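Local atomic coordinates of probable arylamine n-acetyl transferase (Mycobacterium abscessus, PDB entry 4GUZ), a protein that probably transfers acetyl groups from acetyl-coenzyme A to arylamines. Residues D11-D16 with V83-A88; A88-L93 with G117-R122. All coordinates share one frame; numbering follows the deposited sequence.

Interaction 1. Residues D11-D16 with V83-A88; sequences DELQLD and VALFGA
Leu13, in the turn that leads into helix 15-21, packs this N-terminal part of the arylamine N-acetyltransferase against helix 79-92, where it meets Leu85 and Ala88. Its two methyl branches divide the work. CD1 reaches CD1 of Leu85 at 3.8 Å, the two side chains crossing at about a right angle, while CD2 lies over the helix backbone, 4.2 Å from the carbonyl carbon of Ala88. With CG swung opposite the backbone nitrogen (chi1 175°), Leu13 turns toward the Leu85 side, bringing CD1 to that residue while CD2 stays by Ala88. Ala88 suits its place because a bare methyl lets the turn come close: the CA atoms of Leu13 and Ala88 are 6.5 Å apart, and their CB atoms 4.2 Å. Leu85, one helical turn earlier, supplies the longer arm needed to meet the far branch.

Helix 79-92 begins at Cys79, probably the nucleophile of the Cys-His-Asp triad of this enzyme family, and Leu13 packs on its later turns. No hydrogen bond joins the two segments, and the contact itself is purely apolar and buried. Polar groups of the turn are served from elsewhere: Gln67 of helix 63-72 accepts from Gln14 N through OE1 and donates to Glu12 O through NE2, bracketing the leucine from both neighbours in sequence. Gln14 itself is the N-cap residue of helix 15-21 and the centre of an inverse gamma turn, in which Leu15 N makes a weak bond to Leu13 O. Leu85 also touches Tyr18 of helix 15-21, and is thus met by both the turn and the helix it leads into.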
# COMPACT_ATOMS: atom_id res chain seq x y z
N ASP A 11 1.43 -16.61 13.22
CA ASP A 11 1.93 -16.89 14.56
C ASP A 11 3.10 -16.00 14.99
O ASP A 11 3.29 -15.80 16.18
CB ASP A 11 2.33 -18.37 14.67
CG ASP A 11 1.15 -19.33 14.78
OD1 ASP A 11 0.02 -18.86 15.06
OD2 ASP A 11 1.37 -20.56 14.64
N GLU A 12 3.88 -15.47 14.03
CA GLU A 12 5.04 -14.61 14.33
C GLU A 12 4.63 -13.15 14.55
O GLU A 12 5.45 -12.33 14.98
CB GLU A 12 6.09 -14.70 13.22
CG GLU A 12 6.82 -16.03 13.17
CD GLU A 12 8.11 -15.99 12.38
OE1 GLU A 12 9.15 -16.40 12.94
OE2 GLU A 12 8.08 -15.54 11.21
N LEU A 13 3.37 -12.81 14.26
CA LEU A 13 2.87 -11.46 14.44
C LEU A 13 2.55 -11.19 15.91
O LEU A 13 1.99 -12.04 16.60
CB LEU A 13 1.60 -11.25 13.58
CG LEU A 13 0.86 -9.91 13.75
CD1 LEU A 13 1.48 -8.82 12.88
CD2 LEU A 13 -0.60 -10.06 13.46
N GLN A 14 2.87 -9.96 16.36
CA GLN A 14 2.51 -9.46 17.68
C GLN A 14 1.11 -8.87 17.51
O GLN A 14 0.98 -7.67 17.24
CB GLN A 14 3.56 -8.44 18.19
CG GLN A 14 4.92 -9.03 18.55
CD GLN A 14 4.86 -10.11 19.60
OE1 GLN A 14 4.28 -9.94 20.68
NE2 GLN A 14 5.44 -11.25 19.30
N LEU A 15 0.08 -9.73 17.56
CA LEU A 15 -1.32 -9.40 17.30
C LEU A 15 -1.85 -8.22 18.11
O LEU A 15 -2.41 -7.31 17.48
CB LEU A 15 -2.24 -10.63 17.50
CG LEU A 15 -3.73 -10.45 17.15
CD1 LEU A 15 -3.94 -10.29 15.64
CD2 LEU A 15 -4.55 -11.63 17.65
N ASP A 16 -1.69 -8.20 19.46
CA ASP A 16 -2.21 -7.11 20.32
C ASP A 16 -1.52 -5.80 20.02
O ASP A 16 -2.16 -4.75 20.02
CB ASP A 16 -2.06 -7.44 21.82
CG ASP A 16 -2.89 -8.61 22.32
OD1 ASP A 16 -4.00 -8.83 21.78
OD2 ASP A 16 -2.45 -9.28 23.28
N VAL A 83 1.31 -5.67 2.75
CA VAL A 83 0.58 -6.93 2.47
C VAL A 83 1.09 -8.06 3.40
O VAL A 83 0.27 -8.82 3.92
CB VAL A 83 0.60 -7.32 0.97
CG1 VAL A 83 0.24 -8.79 0.75
CG2 VAL A 83 -0.36 -6.43 0.19
N ALA A 84 2.42 -8.13 3.68
CA ALA A 84 2.95 -9.15 4.61
C ALA A 84 2.28 -8.99 5.98
O ALA A 84 1.76 -9.96 6.52
CB ALA A 84 4.47 -9.02 4.74
N LEU A 85 2.21 -7.75 6.49
CA LEU A 85 1.62 -7.46 7.78
C LEU A 85 0.13 -7.71 7.79
O LEU A 85 -0.37 -8.34 8.71
CB LEU A 85 1.91 -6.00 8.18
CG LEU A 85 1.92 -5.68 9.67
CD1 LEU A 85 3.03 -6.45 10.39
CD2 LEU A 85 2.19 -4.19 9.87
N PHE A 86 -0.59 -7.24 6.76
CA PHE A 86 -2.04 -7.39 6.74
C PHE A 86 -2.42 -8.83 6.54
O PHE A 86 -3.35 -9.29 7.21
CB PHE A 86 -2.67 -6.49 5.67
CG PHE A 86 -4.13 -6.16 5.92
CD1 PHE A 86 -4.50 -5.22 6.88
CD2 PHE A 86 -5.13 -6.73 5.13
CE1 PHE A 86 -5.85 -4.93 7.11
CE2 PHE A 86 -6.49 -6.43 5.36
CZ PHE A 86 -6.83 -5.51 6.33
N GLY A 87 -1.66 -9.55 5.71
CA GLY A 87 -1.84 -10.98 5.46
C GLY A 87 -1.68 -11.78 6.73
O GLY A 87 -2.48 -12.68 7.00
N ALA A 88 -0.68 -11.41 7.54
CA ALA A 88 -0.42 -12.05 8.84
C ALA A 88 -1.58 -11.82 9.79
O ALA A 88 -1.96 -12.76 10.48
CB ALA A 88 0.87 -11.53 9.45

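Interaction 2. Residues A88-L93 with G117-R122; sequences AVLQRL and GMLVVR
Within 88-93, the contact to the strand runs through Leu90 CD1, which touches two residues there. Val121 CG2 lies nearer, at 3.8 Å, with Leu119 CD1 at 4.2 Å. The side chains of Leu90 and Leu119 slide past each other in opposite directions, CD1 touching CD1, whereas Leu90 and Val121 meet at a slant. The torsions explain the reach: Leu90 is extended beyond CB (chi2 179°), carrying CD1 outward from the helix to a backbone whose nearest CA, that of Val121, is 8.6 Å from its own. A leucine is long enough to span that gap, and the shorter, beta-branched valine fits a strand.

Leu119 and Val121 are two apart in the strand and face the helix together, while Val120 between them turns away. The strand is held in place by backbone hydrogen bonds on both flanks: Val120 pairs with Tyr98 and Arg122 with Asp96, while Leu119 pairs with Cys130 and Val121 with Trp128. Leu35 of helix 32-45 touches both Leu90 and Val121, and Phe97 also packs on Leu90, completing an apolar layer. This is helix-on-sheet packing, in which helix 79-92 lies on strand 116-123, an inner strand of the antiparallel sheet.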
# COMPACT_ATOMS: atom_id res chain seq x y z
N ALA A 88 -0.68 -11.41 7.54
CA ALA A 88 -0.42 -12.05 8.84
C ALA A 88 -1.58 -11.82 9.79
O ALA A 88 -1.96 -12.76 10.48
CB ALA A 88 0.87 -11.53 9.45
N VAL A 89 -2.14 -10.60 9.81
CA VAL A 89 -3.29 -10.25 10.66
C VAL A 89 -4.51 -11.06 10.23
O VAL A 89 -5.16 -11.66 11.09
CB VAL A 89 -3.62 -8.73 10.71
CG1 VAL A 89 -4.73 -8.44 11.72
CG2 VAL A 89 -2.39 -7.91 11.06
N LEU A 90 -4.83 -11.08 8.90
CA LEU A 90 -6.00 -11.80 8.38
C LEU A 90 -5.94 -13.29 8.77
O LEU A 90 -6.97 -13.86 9.17
CB LEU A 90 -6.11 -11.64 6.85
CG LEU A 90 -6.44 -10.23 6.32
CD1 LEU A 90 -6.50 -10.20 4.80
CD2 LEU A 90 -7.73 -9.66 6.94
N GLN A 91 -4.74 -13.87 8.71
CA GLN A 91 -4.46 -15.27 9.06
C GLN A 91 -4.73 -15.53 10.54
O GLN A 91 -5.38 -16.53 10.87
CB GLN A 91 -3.00 -15.60 8.71
CG GLN A 91 -2.54 -17.03 9.04
CD GLN A 91 -3.25 -18.10 8.26
OE1 GLN A 91 -3.98 -18.93 8.82
NE2 GLN A 91 -3.07 -18.10 6.94
N ARG A 92 -4.25 -14.64 11.44
CA ARG A 92 -4.43 -14.79 12.89
C ARG A 92 -5.87 -14.66 13.32
O ARG A 92 -6.27 -15.29 14.29
CB ARG A 92 -3.61 -13.76 13.66
CG ARG A 92 -2.23 -14.24 13.99
CD ARG A 92 -2.18 -15.37 15.02
NE ARG A 92 -2.24 -14.87 16.39
CZ ARG A 92 -1.23 -14.28 17.02
NH1 ARG A 92 -0.08 -14.07 16.40
NH2 ARG A 92 -1.37 -13.86 18.27
N LEU A 93 -6.65 -13.81 12.63
CA LEU A 93 -8.03 -13.57 13.01
C LEU A 93 -9.01 -14.58 12.36
O LEU A 93 -10.21 -14.53 12.62
CB LEU A 93 -8.44 -12.12 12.71
CG LEU A 93 -7.70 -11.01 13.50
CD1 LEU A 93 -8.46 -9.72 13.41
CD2 LEU A 93 -7.52 -11.39 14.98
N GLY A 117 1.06 -5.77 -4.78
CA GLY A 117 0.37 -6.82 -4.05
C GLY A 117 -0.84 -6.30 -3.32
O GLY A 117 -0.82 -5.19 -2.79
N MET A 118 -1.92 -7.10 -3.32
CA MET A 118 -3.20 -6.84 -2.65
C MET A 118 -3.72 -8.15 -2.10
O MET A 118 -3.23 -9.22 -2.49
CB MET A 118 -4.22 -6.24 -3.64
CG MET A 118 -3.82 -4.87 -4.15
SD MET A 118 -4.84 -4.26 -5.49
CE MET A 118 -4.26 -5.26 -6.87
N LEU A 119 -4.73 -8.07 -1.25
CA LEU A 119 -5.36 -9.24 -0.66
C LEU A 119 -6.85 -9.24 -0.94
O LEU A 119 -7.47 -8.16 -1.01
CB LEU A 119 -5.09 -9.29 0.85
CG LEU A 119 -3.60 -9.39 1.23
CD1 LEU A 119 -3.32 -8.72 2.56
CD2 LEU A 119 -3.09 -10.84 1.17
N VAL A 120 -7.43 -10.45 -1.14
CA VAL A 120 -8.87 -10.61 -1.39
C VAL A 120 -9.42 -11.50 -0.27
O VAL A 120 -8.84 -12.54 0.02
CB VAL A 120 -9.19 -11.16 -2.82
CG1 VAL A 120 -10.69 -11.41 -3.00
CG2 VAL A 120 -8.69 -10.20 -3.89
N VAL A 121 -10.52 -11.06 0.36
CA VAL A 121 -11.17 -11.76 1.46
C VAL A 121 -12.52 -12.34 0.98
O VAL A 121 -13.29 -11.65 0.30
CB VAL A 121 -11.34 -10.83 2.69
CG1 VAL A 121 -12.17 -11.49 3.80
CG2 VAL A 121 -9.99 -10.39 3.24
N ARG A 122 -12.79 -13.61 1.36
CA ARG A 122 -14.03 -14.32 1.04
C ARG A 122 -14.98 -14.29 2.26
O ARG A 122 -14.62 -14.82 3.31
CB ARG A 122 -13.74 -15.77 0.61
CG ARG A 122 -13.24 -15.89 -0.81
CD ARG A 122 -13.14 -17.35 -1.22
NE ARG A 122 -11.83 -17.90 -0.89
CZ ARG A 122 -10.88 -18.14 -1.79
NH1 ARG A 122 -11.10 -17.90 -3.08
NH2 ARG A 122 -9.71 -18.63 -1.41

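How the interactions relate
Helix 79-92 serves both contacts, and the two share Ala88: interaction 1 brings the N-terminal turn onto Leu85 and Ala88, and interaction 2 sets Leu90 against the sheet. Their centres are 9 Å apart. The clearest direct tie is a probable hydrogen bond of 2.9 Å from Arg92 NH1 to Leu13 O; the same NH1 also bonds to Gly10 O. Closer to the sheet, Leu119 CD1 packs 3.7 Å from Gly87 N. The helix and strand 116-123 begin with Cys79 and His116, which with Asp131 have the geometry of a catalytic triad, so interaction 2 joins two elements that probably carry the active site, while interaction 1 adds the N-terminal turn to that helix.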